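Local structure of Lpg2148(MvcA) (Legionella pneumophila subsp. pneumophila str. Philadelphia 1, 6K11) at residues N105-L110 against K280-L285; N184-S189 against K205-A210; F170-G175 against E223-W228. The protein probably acts as a deamidase-type effector that removes ubiquitin from the host enzyme UBE2N and so regulates its activity. All blocks are in the same frame, centred on the assembly; numbering follows the deposited sequence.

Contact 1: residues N105-L110 against K280-L285; sequences NLKNVL and KYIEKL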
ATOM      1  N   ASN A 105     -11.765 -20.378   3.820  1.00 53.00           N
ATOM      2  CA  ASN A 105     -10.435 -20.966   3.700  1.00 51.58           C
ATOM      3  C   ASN A 105      -9.507 -20.454   4.797  1.00 56.22           C
ATOM      4  O   ASN A 105      -8.711 -21.220   5.353  1.00 54.56           O
ATOM      5  CB  ASN A 105      -9.850 -20.722   2.308  1.00 52.48           C
ATOM      6  CG  ASN A 105      -9.846 -19.263   1.897  1.00 51.55           C
ATOM      7  OD1 ASN A 105     -10.519 -18.423   2.494  1.00 51.94           O
ATOM      8  ND2 ASN A 105      -9.079 -18.957   0.855  1.00 47.90           N
ATOM      9  N   LEU A 106      -9.623 -19.171   5.151  1.00 54.01           N
ATOM     10  CA  LEU A 106      -8.854 -18.643   6.273  1.00 51.23           C
ATOM     11  C   LEU A 106      -9.427 -19.108   7.607  1.00 52.30           C
ATOM     12  O   LEU A 106      -8.671 -19.457   8.521  1.00 53.19           O
ATOM     13  CB  LEU A 106      -8.807 -17.109   6.212  1.00 50.62           C
ATOM     14  CG  LEU A 106      -8.081 -16.408   7.370  1.00 51.27           C
ATOM     15  CD1 LEU A 106      -6.658 -16.942   7.539  1.00 41.47           C
ATOM     16  CD2 LEU A 106      -8.081 -14.881   7.169  1.00 44.99           C
ATOM     17  N   LYS A 107     -10.754 -19.132   7.735  1.00 51.32           N
ATOM     18  CA  LYS A 107     -11.359 -19.595   8.979  1.00 56.57           C
ATOM     19  C   LYS A 107     -10.948 -21.028   9.291  1.00 60.75           C
ATOM     20  O   LYS A 107     -10.573 -21.338  10.427  1.00 62.26           O
ATOM     21  CB  LYS A 107     -12.881 -19.470   8.903  1.00 57.33           C
ATOM     22  CG  LYS A 107     -13.386 -18.023   8.961  1.00 56.56           C
ATOM     23  CD  LYS A 107     -14.704 -17.910   9.715  1.00 57.15           C
ATOM     24  CE  LYS A 107     -15.797 -17.323   8.849  1.00 57.40           C
ATOM     25  NZ  LYS A 107     -17.095 -17.343   9.588  1.00 61.47           N
ATOM     26  N   ASN A 108     -10.971 -21.906   8.287  1.00 61.71           N
ATOM     27  CA  ASN A 108     -10.666 -23.310   8.546  1.00 62.77           C
ATOM     28  C   ASN A 108      -9.190 -23.523   8.855  1.00 60.07           C
ATOM     29  O   ASN A 108      -8.850 -24.435   9.617  1.00 63.38           O
ATOM     30  CB  ASN A 108     -11.112 -24.171   7.364  1.00 66.31           C
ATOM     31  CG  ASN A 108     -12.627 -24.237   7.240  1.00 68.24           C
ATOM     32  OD1 ASN A 108     -13.346 -24.089   8.232  1.00 72.96           O
ATOM     33  ND2 ASN A 108     -13.121 -24.439   6.022  1.00 69.01           N
ATOM     34  N   VAL A 109      -8.302 -22.699   8.288  1.00 57.29           N
ATOM     35  CA  VAL A 109      -6.891 -22.753   8.671  1.00 54.33           C
ATOM     36  C   VAL A 109      -6.731 -22.465  10.160  1.00 58.14           C
ATOM     37  O   VAL A 109      -5.963 -23.136  10.863  1.00 60.83           O
ATOM     38  CB  VAL A 109      -6.064 -21.776   7.814  1.00 58.15           C
ATOM     39  CG1 VAL A 109      -4.670 -21.612   8.390  1.00 57.66           C
ATOM     40  CG2 VAL A 109      -5.977 -22.268   6.383  1.00 60.36           C
ATOM     41  N   LEU A 110      -7.473 -21.479  10.669  1.00 56.56           N
ATOM     42  CA  LEU A 110      -7.369 -21.114  12.079  1.00 57.62           C
ATOM     43  C   LEU A 110      -7.987 -22.180  12.977  1.00 63.11           C
ATOM     44  O   LEU A 110      -7.446 -22.487  14.048  1.00 62.07           O
ATOM     45  CB  LEU A 110      -8.031 -19.754  12.314  1.00 55.19           C
ATOM     46  CG  LEU A 110      -7.443 -18.573  11.533  1.00 53.01           C
ATOM     47  CD1 LEU A 110      -8.232 -17.287  11.798  1.00 47.60           C
ATOM     48  CD2 LEU A 110      -5.954 -18.385  11.849  1.00 48.89           C
ATOM     49  N   LYS A 280     -15.924 -12.754  13.019  1.00 42.31           N
ATOM     50  CA  LYS A 280     -16.663 -11.604  12.505  1.00 43.56           C
ATOM     51  C   LYS A 280     -15.783 -10.695  11.656  1.00 40.91           C
ATOM     52  O   LYS A 280     -16.233 -10.180  10.625  1.00 38.35           O
ATOM     53  CB  LYS A 280     -17.278 -10.806  13.655  1.00 45.46           C
ATOM     54  CG  LYS A 280     -18.359  -9.819  13.202  1.00 50.47           C
ATOM     55  CD  LYS A 280     -19.583 -10.559  12.661  1.00 56.06           C
ATOM     56  CE  LYS A 280     -20.154 -11.522  13.705  1.00 57.54           C
ATOM     57  NZ  LYS A 280     -20.441 -12.887  13.166  1.00 60.02           N
ATOM     58  N   TYR A 281     -14.536 -10.455  12.090  1.00 38.64           N
ATOM     59  CA  TYR A 281     -13.610  -9.667  11.272  1.00 38.40           C
ATOM     60  C   TYR A 281     -13.432 -10.293   9.890  1.00 37.11           C
ATOM     61  O   TYR A 281     -13.512  -9.602   8.868  1.00 35.64           O
ATOM     62  CB  TYR A 281     -12.249  -9.512  11.978  1.00 36.05           C
ATOM     63  CG  TYR A 281     -11.347  -8.420  11.380  1.00 34.33           C
ATOM     64  CD1 TYR A 281     -10.488  -8.702  10.320  1.00 36.74           C
ATOM     65  CD2 TYR A 281     -11.355  -7.115  11.883  1.00 34.84           C
ATOM     66  CE1 TYR A 281      -9.665  -7.725   9.762  1.00 32.71           C
ATOM     67  CE2 TYR A 281     -10.522  -6.120  11.327  1.00 34.73           C
ATOM     68  CZ  TYR A 281      -9.684  -6.441  10.264  1.00 34.90           C
ATOM     69  OH  TYR A 281      -8.862  -5.472   9.690  1.00 31.39           O
ATOM     70  N   ILE A 282     -13.205 -11.608   9.834  1.00 36.34           N
ATOM     71  CA  ILE A 282     -13.014 -12.256   8.535  1.00 37.63           C
ATOM     72  C   ILE A 282     -14.284 -12.158   7.695  1.00 38.19           C
ATOM     73  O   ILE A 282     -14.231 -11.916   6.481  1.00 37.90           O
ATOM     74  CB  ILE A 282     -12.569 -13.721   8.717  1.00 42.68           C
ATOM     75  CG1 ILE A 282     -11.161 -13.785   9.301  1.00 38.92           C
ATOM     76  CG2 ILE A 282     -12.600 -14.452   7.385  1.00 43.84           C
ATOM     77  CD1 ILE A 282     -10.714 -15.193   9.635  1.00 42.35           C
ATOM     78  N   GLU A 283     -15.444 -12.337   8.326  1.00 36.98           N
ATOM     79  CA  GLU A 283     -16.691 -12.278   7.574  1.00 41.53           C
ATOM     80  C   GLU A 283     -16.863 -10.924   6.910  1.00 39.79           C
ATOM     81  O   GLU A 283     -17.274 -10.844   5.746  1.00 42.20           O
ATOM     82  CB  GLU A 283     -17.870 -12.586   8.497  1.00 44.10           C
ATOM     83  CG  GLU A 283     -17.949 -14.065   8.869  1.00 46.88           C
ATOM     84  CD  GLU A 283     -18.885 -14.311  10.031  1.00 55.76           C
ATOM     85  OE1 GLU A 283     -19.765 -13.450  10.274  1.00 55.96           O
ATOM     86  OE2 GLU A 283     -18.733 -15.362  10.699  1.00 59.66           O
ATOM     87  N   LYS A 284     -16.522  -9.846   7.622  1.00 36.33           N
ATOM     88  CA  LYS A 284     -16.647  -8.515   7.042  1.00 38.59           C
ATOM     89  C   LYS A 284     -15.631  -8.288   5.929  1.00 36.68           C
ATOM     90  O   LYS A 284     -15.927  -7.581   4.955  1.00 37.86           O
ATOM     91  CB  LYS A 284     -16.505  -7.458   8.135  1.00 39.01           C
ATOM     92  CG  LYS A 284     -17.785  -7.227   8.937  1.00 46.19           C
ATOM     93  CD  LYS A 284     -17.808  -5.809   9.519  1.00 52.14           C
ATOM     94  CE  LYS A 284     -19.203  -5.390   9.959  1.00 56.60           C
ATOM     95  NZ  LYS A 284     -19.164  -4.160  10.812  1.00 57.96           N
ATOM     96  N   LEU A 285     -14.434  -8.870   6.052  1.00 39.19           N
ATOM     97  CA  LEU A 285     -13.464  -8.818   4.958  1.00 40.18           C
ATOM     98  C   LEU A 285     -14.018  -9.492   3.713  1.00 40.36           C
ATOM     99  O   LEU A 285     -13.871  -8.983   2.597  1.00 40.24           O
ATOM    100  CB  LEU A 285     -12.151  -9.490   5.365  1.00 38.16           C
ATOM    101  CG  LEU A 285     -11.200  -8.727   6.282  1.00 36.36           C
ATOM    102  CD1 LEU A 285      -9.891  -9.526   6.470  1.00 34.06           C
ATOM    103  CD2 LEU A 285     -10.920  -7.343   5.745  1.00 39.67           C
TER
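Ile282 pushes its CD1 methyl between Leu106 and Leu110, joining two nearly antiparallel helices that lie on the antiparallel sheet; the axes of the two segments pass 10.5 Å apart at 160°. Ile282 CD1 is 3.6 Å from Leu106 CD2, while Leu110 CD1 meets the same methyl tip to tip. With CG1 anti to the carbonyl carbon (chi1 -68°), the unbranched arm of Ile282 heads for the two leucines, and its CG2 lies against Lys107 CG. Lys107 suits the border of this apolar patch: its methylenes slide past Ile282, and the chain, bent at chi2 and chi3, ends at a carboxylate. There Lys107 NZ gives a hydrogen bond, within a salt bridge, to Glu283 OE2 at 2.8 Å. The other carboxylate oxygen is also engaged, OE1 accepting from Lys280 NZ, so Lys107 and Lys280, whose NZ atoms are 6.6 Å apart, share one carboxylate, which would ease their mutual repulsion. Asn105 is satisfied away from the facing helix: its OD1 accepts from Ser100 N, and its ND2 donates to Ala98 O. On Glu283 the two lysines use different sides, Lys107 NZ the anti lone pair of OE2 and Lys280 NZ the syn side of OE1, 32° out of the carboxylate plane.

Contact 2: residues N184-S189 against K205-A210; sequences NAIGDS and KPEDFA
Glu207, in the first turn of helix 206-220, reaches across to the backbone of Gly187 just after helix 176-185, so that a helix start is tied to the turn following another helix within the MvcA insertion domain. Glu207 OE2 accepts from Gly187 N at 2.7 Å, with an N-H...O angle of 151°, through the anti lone pair. A glutamate suits the task because its reach is long: CG stands anti to the backbone N (chi1 171°) and the chain stays extended to the carboxylate, crossing the Ile186 side chain at about a right angle. Gly187, without a side chain, lets the carboxylate come close, Glu207 OE2 lying 3.3 Å from Gly187 CA.

Beside this polar bond runs a small apolar seam. Ala210, one turn further along the helix, turns its CB toward Ala185 CB, 4.0 Å away, and toward Ile186 CG1 at 3.7 Å. Two alanines let the backbones draw near, and Ala185 O packs against Glu207 CA and CB.

The next shell steadies the carboxylate. A water donates to Glu207 OE2 at 2.9 Å and makes a weak, longer bond to Ser189 OG. Lys205 NZ forms a weak salt bridge with OE1, so both oxygens have partners. Further out, Lys137 NZ binds the carbonyl oxygens of both Ile186 and Gly187, holding the turn from the neighbouring strand, while Tyr192 packs against Ile186 and Glu207. Lys205 occupies the N-cap position, and Asp208 bonds back to the start of the helix: its OD2 accepts from Glu204 N and also from Lys205 N, the latter at 3.1 Å and from 52° above the carboxylate plane.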
ATOM      1  N   ASN A 184      -8.002   7.759 -38.346  1.00 42.83           N
ATOM      2  CA  ASN A 184      -8.705   8.752 -39.150  1.00 45.03           C
ATOM      3  C   ASN A 184     -10.226   8.639 -39.051  1.00 42.64           C
ATOM      4  O   ASN A 184     -10.929   9.524 -39.541  1.00 47.00           O
ATOM      5  CB  ASN A 184      -8.238   8.635 -40.605  1.00 42.90           C
ATOM      6  CG  ASN A 184      -6.807   9.100 -40.781  1.00 47.37           C
ATOM      7  OD1 ASN A 184      -5.940   8.334 -41.195  1.00 52.08           O
ATOM      8  ND2 ASN A 184      -6.544  10.362 -40.438  1.00 47.98           N
ATOM      9  N   ALA A 185     -10.757   7.590 -38.424  1.00 40.99           N
ATOM     10  CA  ALA A 185     -12.194   7.482 -38.201  1.00 38.78           C
ATOM     11  C   ALA A 185     -12.645   8.156 -36.911  1.00 44.54           C
ATOM     12  O   ALA A 185     -13.856   8.312 -36.690  1.00 45.11           O
ATOM     13  CB  ALA A 185     -12.624   6.009 -38.171  1.00 46.35           C
ATOM     14  N   ILE A 186     -11.710   8.555 -36.056  1.00 42.94           N
ATOM     15  CA  ILE A 186     -12.028   9.171 -34.778  1.00 41.67           C
ATOM     16  C   ILE A 186     -11.725  10.661 -34.876  1.00 41.32           C
ATOM     17  O   ILE A 186     -10.796  11.068 -35.583  1.00 42.32           O
ATOM     18  CB  ILE A 186     -11.252   8.470 -33.645  1.00 39.49           C
ATOM     19  CG1 ILE A 186     -11.768   7.029 -33.533  1.00 42.92           C
ATOM     20  CG2 ILE A 186     -11.402   9.210 -32.316  1.00 41.40           C
ATOM     21  CD1 ILE A 186     -11.036   6.130 -32.560  1.00 40.08           C
ATOM     22  N   GLY A 187     -12.549  11.474 -34.211  1.00 45.14           N
ATOM     23  CA  GLY A 187     -12.422  12.920 -34.242  1.00 46.16           C
ATOM     24  C   GLY A 187     -11.182  13.483 -33.570  1.00 54.93           C
ATOM     25  O   GLY A 187     -10.138  12.818 -33.494  1.00 51.81           O
ATOM     26  N   ASP A 188     -11.290  14.714 -33.057  1.00 54.80           N
ATOM     27  CA  ASP A 188     -10.137  15.455 -32.557  1.00 55.04           C
ATOM     28  C   ASP A 188     -10.257  15.845 -31.092  1.00 53.64           C
ATOM     29  O   ASP A 188      -9.504  16.712 -30.639  1.00 55.17           O
ATOM     30  CB  ASP A 188      -9.902  16.719 -33.391  1.00 60.26           C
ATOM     31  CG  ASP A 188      -9.932  16.449 -34.875  1.00 62.30           C
ATOM     32  OD1 ASP A 188      -9.094  15.652 -35.349  1.00 66.45           O
ATOM     33  OD2 ASP A 188     -10.796  17.036 -35.565  1.00 69.00           O
ATOM     34  N   SER A 189     -11.177  15.246 -30.340  1.00 54.39           N
ATOM     35  CA  SER A 189     -11.241  15.538 -28.916  1.00 55.34           C
ATOM     36  C   SER A 189      -9.976  15.035 -28.218  1.00 55.52           C
ATOM     37  O   SER A 189      -9.217  14.217 -28.752  1.00 52.00           O
ATOM     38  CB  SER A 189     -12.487  14.914 -28.287  1.00 54.42           C
ATOM     39  OG  SER A 189     -13.655  15.309 -28.991  1.00 57.94           O
ATOM     40  N   LYS A 205     -22.734   6.717 -34.785  1.00 48.88           N
ATOM     41  CA  LYS A 205     -21.795   7.447 -35.626  1.00 48.63           C
ATOM     42  C   LYS A 205     -20.612   6.543 -35.988  1.00 48.16           C
ATOM     43  O   LYS A 205     -20.283   5.619 -35.237  1.00 43.67           O
ATOM     44  CB  LYS A 205     -21.262   8.698 -34.913  1.00 49.57           C
ATOM     45  CG  LYS A 205     -22.329   9.549 -34.237  1.00 55.03           C
ATOM     46  CD  LYS A 205     -21.777  10.911 -33.803  1.00 53.05           C
ATOM     47  CE  LYS A 205     -20.442  10.787 -33.086  1.00 58.09           C
ATOM     48  NZ  LYS A 205     -19.642  12.050 -33.202  1.00 65.07           N
ATOM     49  N   PRO A 206     -19.956   6.773 -37.131  1.00 45.17           N
ATOM     50  CA  PRO A 206     -18.752   5.974 -37.445  1.00 44.10           C
ATOM     51  C   PRO A 206     -17.679   6.047 -36.364  1.00 45.11           C
ATOM     52  O   PRO A 206     -16.999   5.047 -36.114  1.00 43.63           O
ATOM     53  CB  PRO A 206     -18.273   6.576 -38.773  1.00 44.52           C
ATOM     54  CG  PRO A 206     -19.549   7.111 -39.413  1.00 46.41           C
ATOM     55  CD  PRO A 206     -20.364   7.639 -38.260  1.00 42.31           C
ATOM     56  N   GLU A 207     -17.504   7.207 -35.721  1.00 44.17           N
ATOM     57  CA  GLU A 207     -16.592   7.297 -34.578  1.00 43.99           C
ATOM     58  C   GLU A 207     -17.009   6.356 -33.449  1.00 46.51           C
ATOM     59  O   GLU A 207     -16.154   5.704 -32.829  1.00 46.10           O
ATOM     60  CB  GLU A 207     -16.531   8.747 -34.099  1.00 46.03           C
ATOM     61  CG  GLU A 207     -15.798   9.002 -32.801  1.00 48.78           C
ATOM     62  CD  GLU A 207     -15.832  10.481 -32.424  1.00 53.49           C
ATOM     63  OE1 GLU A 207     -16.837  10.922 -31.828  1.00 55.73           O
ATOM     64  OE2 GLU A 207     -14.864  11.208 -32.752  1.00 50.94           O
ATOM     65  N   ASP A 208     -18.319   6.276 -33.167  1.00 44.81           N
ATOM     66  CA  ASP A 208     -18.850   5.315 -32.195  1.00 43.45           C
ATOM     67  C   ASP A 208     -18.419   3.889 -32.516  1.00 45.86           C
ATOM     68  O   ASP A 208     -18.090   3.111 -31.608  1.00 42.22           O
ATOM     69  CB  ASP A 208     -20.383   5.347 -32.165  1.00 48.52           C
ATOM     70  CG  ASP A 208     -20.961   6.624 -31.563  1.00 53.42           C
ATOM     71  OD1 ASP A 208     -20.213   7.418 -30.949  1.00 51.73           O
ATOM     72  OD2 ASP A 208     -22.194   6.815 -31.710  1.00 51.08           O
ATOM     73  N   PHE A 209     -18.486   3.509 -33.796  1.00 43.04           N
ATOM     74  CA  PHE A 209     -18.114   2.157 -34.202  1.00 45.08           C
ATOM     75  C   PHE A 209     -16.612   1.928 -34.090  1.00 43.64           C
ATOM     76  O   PHE A 209     -16.180   0.806 -33.805  1.00 40.70           O
ATOM     77  CB  PHE A 209     -18.571   1.877 -35.642  1.00 45.31           C
ATOM     78  CG  PHE A 209     -20.022   1.502 -35.751  1.00 48.55           C
ATOM     79  CD1 PHE A 209     -20.445   0.214 -35.438  1.00 47.90           C
ATOM     80  CD2 PHE A 209     -20.969   2.441 -36.148  1.00 47.85           C
ATOM     81  CE1 PHE A 209     -21.783  -0.139 -35.521  1.00 49.64           C
ATOM     82  CE2 PHE A 209     -22.316   2.097 -36.237  1.00 51.47           C
ATOM     83  CZ  PHE A 209     -22.722   0.806 -35.926  1.00 53.18           C
ATOM     84  N   ALA A 210     -15.806   2.961 -34.349  1.00 41.17           N
ATOM     85  CA  ALA A 210     -14.361   2.828 -34.198  1.00 42.88           C
ATOM     86  C   ALA A 210     -13.988   2.627 -32.733  1.00 40.86           C
ATOM     87  O   ALA A 210     -13.244   1.701 -32.392  1.00 40.26           O
ATOM     88  CB  ALA A 210     -13.653   4.052 -34.785  1.00 38.11           C
TER
HETATM   89  O   HOH W   1     -15.064  13.886 -31.759  1.00 50.29           O

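Contact 3: residues F170-G175 against E223-W228; sequences FNLGPG and ERFDFW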
ATOM      1  N   PHE A 170       1.809  -2.530 -24.011  1.00 36.99           N
ATOM      2  CA  PHE A 170       1.217  -3.690 -24.664  1.00 32.31           C
ATOM      3  C   PHE A 170       0.716  -3.276 -26.036  1.00 37.69           C
ATOM      4  O   PHE A 170      -0.162  -2.408 -26.140  1.00 35.54           O
ATOM      5  CB  PHE A 170       0.064  -4.274 -23.847  1.00 32.68           C
ATOM      6  CG  PHE A 170       0.481  -4.866 -22.525  1.00 36.36           C
ATOM      7  CD1 PHE A 170       0.547  -4.071 -21.392  1.00 37.51           C
ATOM      8  CD2 PHE A 170       0.774  -6.222 -22.414  1.00 35.83           C
ATOM      9  CE1 PHE A 170       0.923  -4.611 -20.170  1.00 38.03           C
ATOM     10  CE2 PHE A 170       1.161  -6.776 -21.191  1.00 35.68           C
ATOM     11  CZ  PHE A 170       1.220  -5.957 -20.063  1.00 40.19           C
ATOM     12  N   ASN A 171       1.264  -3.897 -27.081  1.00 35.45           N
ATOM     13  CA  ASN A 171       0.713  -3.753 -28.423  1.00 33.18           C
ATOM     14  C   ASN A 171      -0.560  -4.588 -28.496  1.00 30.35           C
ATOM     15  O   ASN A 171      -0.540  -5.794 -28.212  1.00 34.13           O
ATOM     16  CB  ASN A 171       1.734  -4.193 -29.484  1.00 35.27           C
ATOM     17  CG  ASN A 171       1.293  -3.847 -30.906  1.00 33.58           C
ATOM     18  OD1 ASN A 171       0.119  -4.024 -31.267  1.00 31.97           O
ATOM     19  ND2 ASN A 171       2.231  -3.370 -31.718  1.00 38.31           N
ATOM     20  N   LEU A 172      -1.672  -3.946 -28.842  1.00 31.19           N
ATOM     21  CA  LEU A 172      -2.968  -4.613 -28.803  1.00 33.52           C
ATOM     22  C   LEU A 172      -3.272  -5.415 -30.075  1.00 31.46           C
ATOM     23  O   LEU A 172      -4.306  -6.090 -30.119  1.00 34.41           O
ATOM     24  CB  LEU A 172      -4.082  -3.592 -28.545  1.00 32.50           C
ATOM     25  CG  LEU A 172      -4.096  -2.970 -27.144  1.00 32.53           C
ATOM     26  CD1 LEU A 172      -5.413  -2.206 -26.903  1.00 32.10           C
ATOM     27  CD2 LEU A 172      -3.903  -4.059 -26.078  1.00 28.59           C
ATOM     28  N   GLY A 173      -2.403  -5.396 -31.085  1.00 35.93           N
ATOM     29  CA  GLY A 173      -2.539  -6.344 -32.177  1.00 34.69           C
ATOM     30  C   GLY A 173      -2.655  -5.809 -33.596  1.00 37.71           C
ATOM     31  O   GLY A 173      -1.997  -6.317 -34.510  1.00 36.61           O
ATOM     32  N   PRO A 174      -3.521  -4.817 -33.830  1.00 41.24           N
ATOM     33  CA  PRO A 174      -3.763  -4.361 -35.213  1.00 39.19           C
ATOM     34  C   PRO A 174      -2.508  -3.842 -35.906  1.00 41.18           C
ATOM     35  O   PRO A 174      -1.662  -3.192 -35.293  1.00 39.58           O
ATOM     36  CB  PRO A 174      -4.797  -3.243 -35.035  1.00 39.17           C
ATOM     37  CG  PRO A 174      -5.529  -3.605 -33.794  1.00 37.24           C
ATOM     38  CD  PRO A 174      -4.466  -4.194 -32.885  1.00 40.52           C
ATOM     39  N   GLY A 175      -2.407  -4.112 -37.217  1.00 41.02           N
ATOM     40  CA  GLY A 175      -1.274  -3.649 -37.995  1.00 40.95           C
ATOM     41  C   GLY A 175      -1.418  -2.189 -38.406  1.00 41.50           C
ATOM     42  O   GLY A 175      -2.442  -1.548 -38.175  1.00 43.56           O
ATOM     43  N   GLU A 223      -7.067 -11.043 -20.547  1.00 39.61           N
ATOM     44  CA  GLU A 223      -6.280 -11.915 -19.691  1.00 43.45           C
ATOM     45  C   GLU A 223      -4.782 -11.690 -19.846  1.00 40.82           C
ATOM     46  O   GLU A 223      -4.009 -12.284 -19.090  1.00 39.12           O
ATOM     47  CB  GLU A 223      -6.643 -13.381 -19.957  1.00 43.06           C
ATOM     48  CG  GLU A 223      -6.127 -13.952 -21.272  1.00 51.13           C
ATOM     49  CD  GLU A 223      -6.666 -13.255 -22.540  1.00 54.69           C
ATOM     50  OE1 GLU A 223      -6.053 -13.464 -23.617  1.00 59.67           O
ATOM     51  OE2 GLU A 223      -7.706 -12.538 -22.477  1.00 56.32           O
ATOM     52  N   ARG A 224      -4.347 -10.838 -20.780  1.00 38.49           N
ATOM     53  CA  ARG A 224      -2.939 -10.445 -20.828  1.00 36.59           C
ATOM     54  C   ARG A 224      -2.566  -9.474 -19.712  1.00 37.52           C
ATOM     55  O   ARG A 224      -1.377  -9.309 -19.417  1.00 36.99           O
ATOM     56  CB  ARG A 224      -2.598  -9.758 -22.150  1.00 37.05           C
ATOM     57  CG  ARG A 224      -2.704 -10.609 -23.396  1.00 36.43           C
ATOM     58  CD  ARG A 224      -2.417  -9.735 -24.627  1.00 34.08           C
ATOM     59  NE  ARG A 224      -1.013  -9.338 -24.760  1.00 33.89           N
ATOM     60  CZ  ARG A 224      -0.600  -8.377 -25.582  1.00 34.63           C
ATOM     61  NH1 ARG A 224      -1.483  -7.738 -26.333  1.00 33.62           N
ATOM     62  NH2 ARG A 224       0.684  -8.057 -25.673  1.00 32.04           N
ATOM     63  N   PHE A 225      -3.539  -8.799 -19.122  1.00 33.46           N
ATOM     64  CA  PHE A 225      -3.264  -7.660 -18.261  1.00 36.78           C
ATOM     65  C   PHE A 225      -3.706  -7.940 -16.835  1.00 37.93           C
ATOM     66  O   PHE A 225      -4.516  -8.832 -16.573  1.00 39.19           O
ATOM     67  CB  PHE A 225      -3.986  -6.410 -18.755  1.00 36.92           C
ATOM     68  CG  PHE A 225      -3.998  -6.275 -20.245  1.00 36.79           C
ATOM     69  CD1 PHE A 225      -2.809  -6.194 -20.949  1.00 36.62           C
ATOM     70  CD2 PHE A 225      -5.196  -6.202 -20.935  1.00 37.98           C
ATOM     71  CE1 PHE A 225      -2.816  -6.047 -22.322  1.00 35.53           C
ATOM     72  CE2 PHE A 225      -5.208  -6.071 -22.306  1.00 38.17           C
ATOM     73  CZ  PHE A 225      -4.016  -5.993 -23.000  1.00 36.51           C
ATOM     74  N   ASP A 226      -3.175  -7.131 -15.922  1.00 36.10           N
ATOM     75  CA  ASP A 226      -3.551  -7.155 -14.508  1.00 41.78           C
ATOM     76  C   ASP A 226      -4.066  -5.758 -14.187  1.00 36.80           C
ATOM     77  O   ASP A 226      -3.290  -4.798 -14.165  1.00 42.44           O
ATOM     78  CB  ASP A 226      -2.353  -7.555 -13.630  1.00 42.55           C
ATOM     79  CG  ASP A 226      -2.704  -7.663 -12.131  1.00 43.50           C
ATOM     80  OD1 ASP A 226      -3.884  -7.517 -11.742  1.00 39.71           O
ATOM     81  OD2 ASP A 226      -1.769  -7.904 -11.341  1.00 50.43           O
ATOM     82  N   PHE A 227      -5.383  -5.625 -14.034  1.00 39.16           N
ATOM     83  CA  PHE A 227      -5.981  -4.332 -13.708  1.00 38.47           C
ATOM     84  C   PHE A 227      -6.007  -4.049 -12.207  1.00 41.73           C
ATOM     85  O   PHE A 227      -6.424  -2.955 -11.802  1.00 39.32           O
ATOM     86  CB  PHE A 227      -7.411  -4.260 -14.233  1.00 38.34           C
ATOM     87  CG  PHE A 227      -7.521  -4.446 -15.717  1.00 40.32           C
ATOM     88  CD1 PHE A 227      -6.600  -3.860 -16.572  1.00 36.69           C
ATOM     89  CD2 PHE A 227      -8.562  -5.194 -16.253  1.00 43.88           C
ATOM     90  CE1 PHE A 227      -6.713  -4.027 -17.944  1.00 41.81           C
ATOM     91  CE2 PHE A 227      -8.682  -5.362 -17.631  1.00 44.15           C
ATOM     92  CZ  PHE A 227      -7.756  -4.782 -18.471  1.00 38.81           C
ATOM     93  N   TRP A 228      -5.597  -5.001 -11.383  1.00 38.30           N
ATOM     94  CA  TRP A 228      -5.660  -4.818  -9.938  1.00 44.04           C
ATOM     95  C   TRP A 228      -4.428  -4.066  -9.443  1.00 42.95           C
ATOM     96  O   TRP A 228      -3.313  -4.271  -9.939  1.00 41.44           O
ATOM     97  CB  TRP A 228      -5.773  -6.170  -9.242  1.00 43.76           C
ATOM     98  CG  TRP A 228      -7.064  -6.894  -9.544  1.00 45.88           C
ATOM     99  CD1 TRP A 228      -7.294  -7.785 -10.559  1.00 45.57           C
ATOM    100  CD2 TRP A 228      -8.300  -6.783  -8.819  1.00 43.97           C
ATOM    101  NE1 TRP A 228      -8.594  -8.245 -10.501  1.00 44.96           N
ATOM    102  CE2 TRP A 228      -9.232  -7.642  -9.445  1.00 45.90           C
ATOM    103  CE3 TRP A 228      -8.706  -6.045  -7.699  1.00 41.51           C
ATOM    104  CZ2 TRP A 228     -10.545  -7.777  -8.990  1.00 42.30           C
ATOM    105  CZ3 TRP A 228     -10.013  -6.178  -7.248  1.00 39.27           C
ATOM    106  CH2 TRP A 228     -10.918  -7.039  -7.895  1.00 44.43           C
TER
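Phe225 drives the edge of its ring into the face of Phe170, a T-shaped pair with planes at 80° and centroids 4.9 Å apart. Phe225 CD1 stands over the centre of the Phe170 ring, and Phe225 CE1 comes to 3.5 Å from Phe170 CG. At its far end Phe225 CZ rests on Leu172 CD2, the two side chains crossing at about a right angle, so a flat ring fills the angle between an aromatic and a branched aliphatic group. Arg224 passes Phe170 in the opposite direction, its guanidinium turned 83° from the ring plane, with NH2 at the ring's edge. The chain bends at chi3 (71°), which sets NE, and the guanidinium lies at Asn171, whose carbonyl O accepts from Arg224 NH1 at 2.9 Å in a nearly straight bond. NH1 also donates to Gln221 OE1, so this arginine joins strand end and loop through two acceptors. Asn171 itself closes an Asx turn, OD1 accepting from Gly173 N; Gly173 has a positive phi at which a side chain would press on the preceding carbonyl oxygen. Strand 169-171, outermost in the mixed sheet, pairs with 160-163, whose Phe162 meets Phe225 edge-to-face; Phe218 of helix 206-220 packs on Phe225 and Leu172, and Phe225's loop runs into strand 228-238.

Contacts 2 and 3 belong to the MvcA insertion domain, with centres about 22 Å apart, whereas contact 1 lies on the antiparallel sheet, about 35 Å from contact 3 and about 49 Å from contact 2, centre to centre. Along the chain they are nested: 184-189 and 205-210 fall inside the loop closed by contact 3, and both lie within the span from 105-110 to 280-285. Strand 169-171 is followed, after a short loop, by helix 176-185, whose last residues belong to contact 2, and helix 206-220 then runs from contact 2 back toward contact 3. Beyond it the chain enters strand 228-238, on which Leu110 and Tyr281 pack, so contact 3 stands where the inserted part rejoins the main sheet.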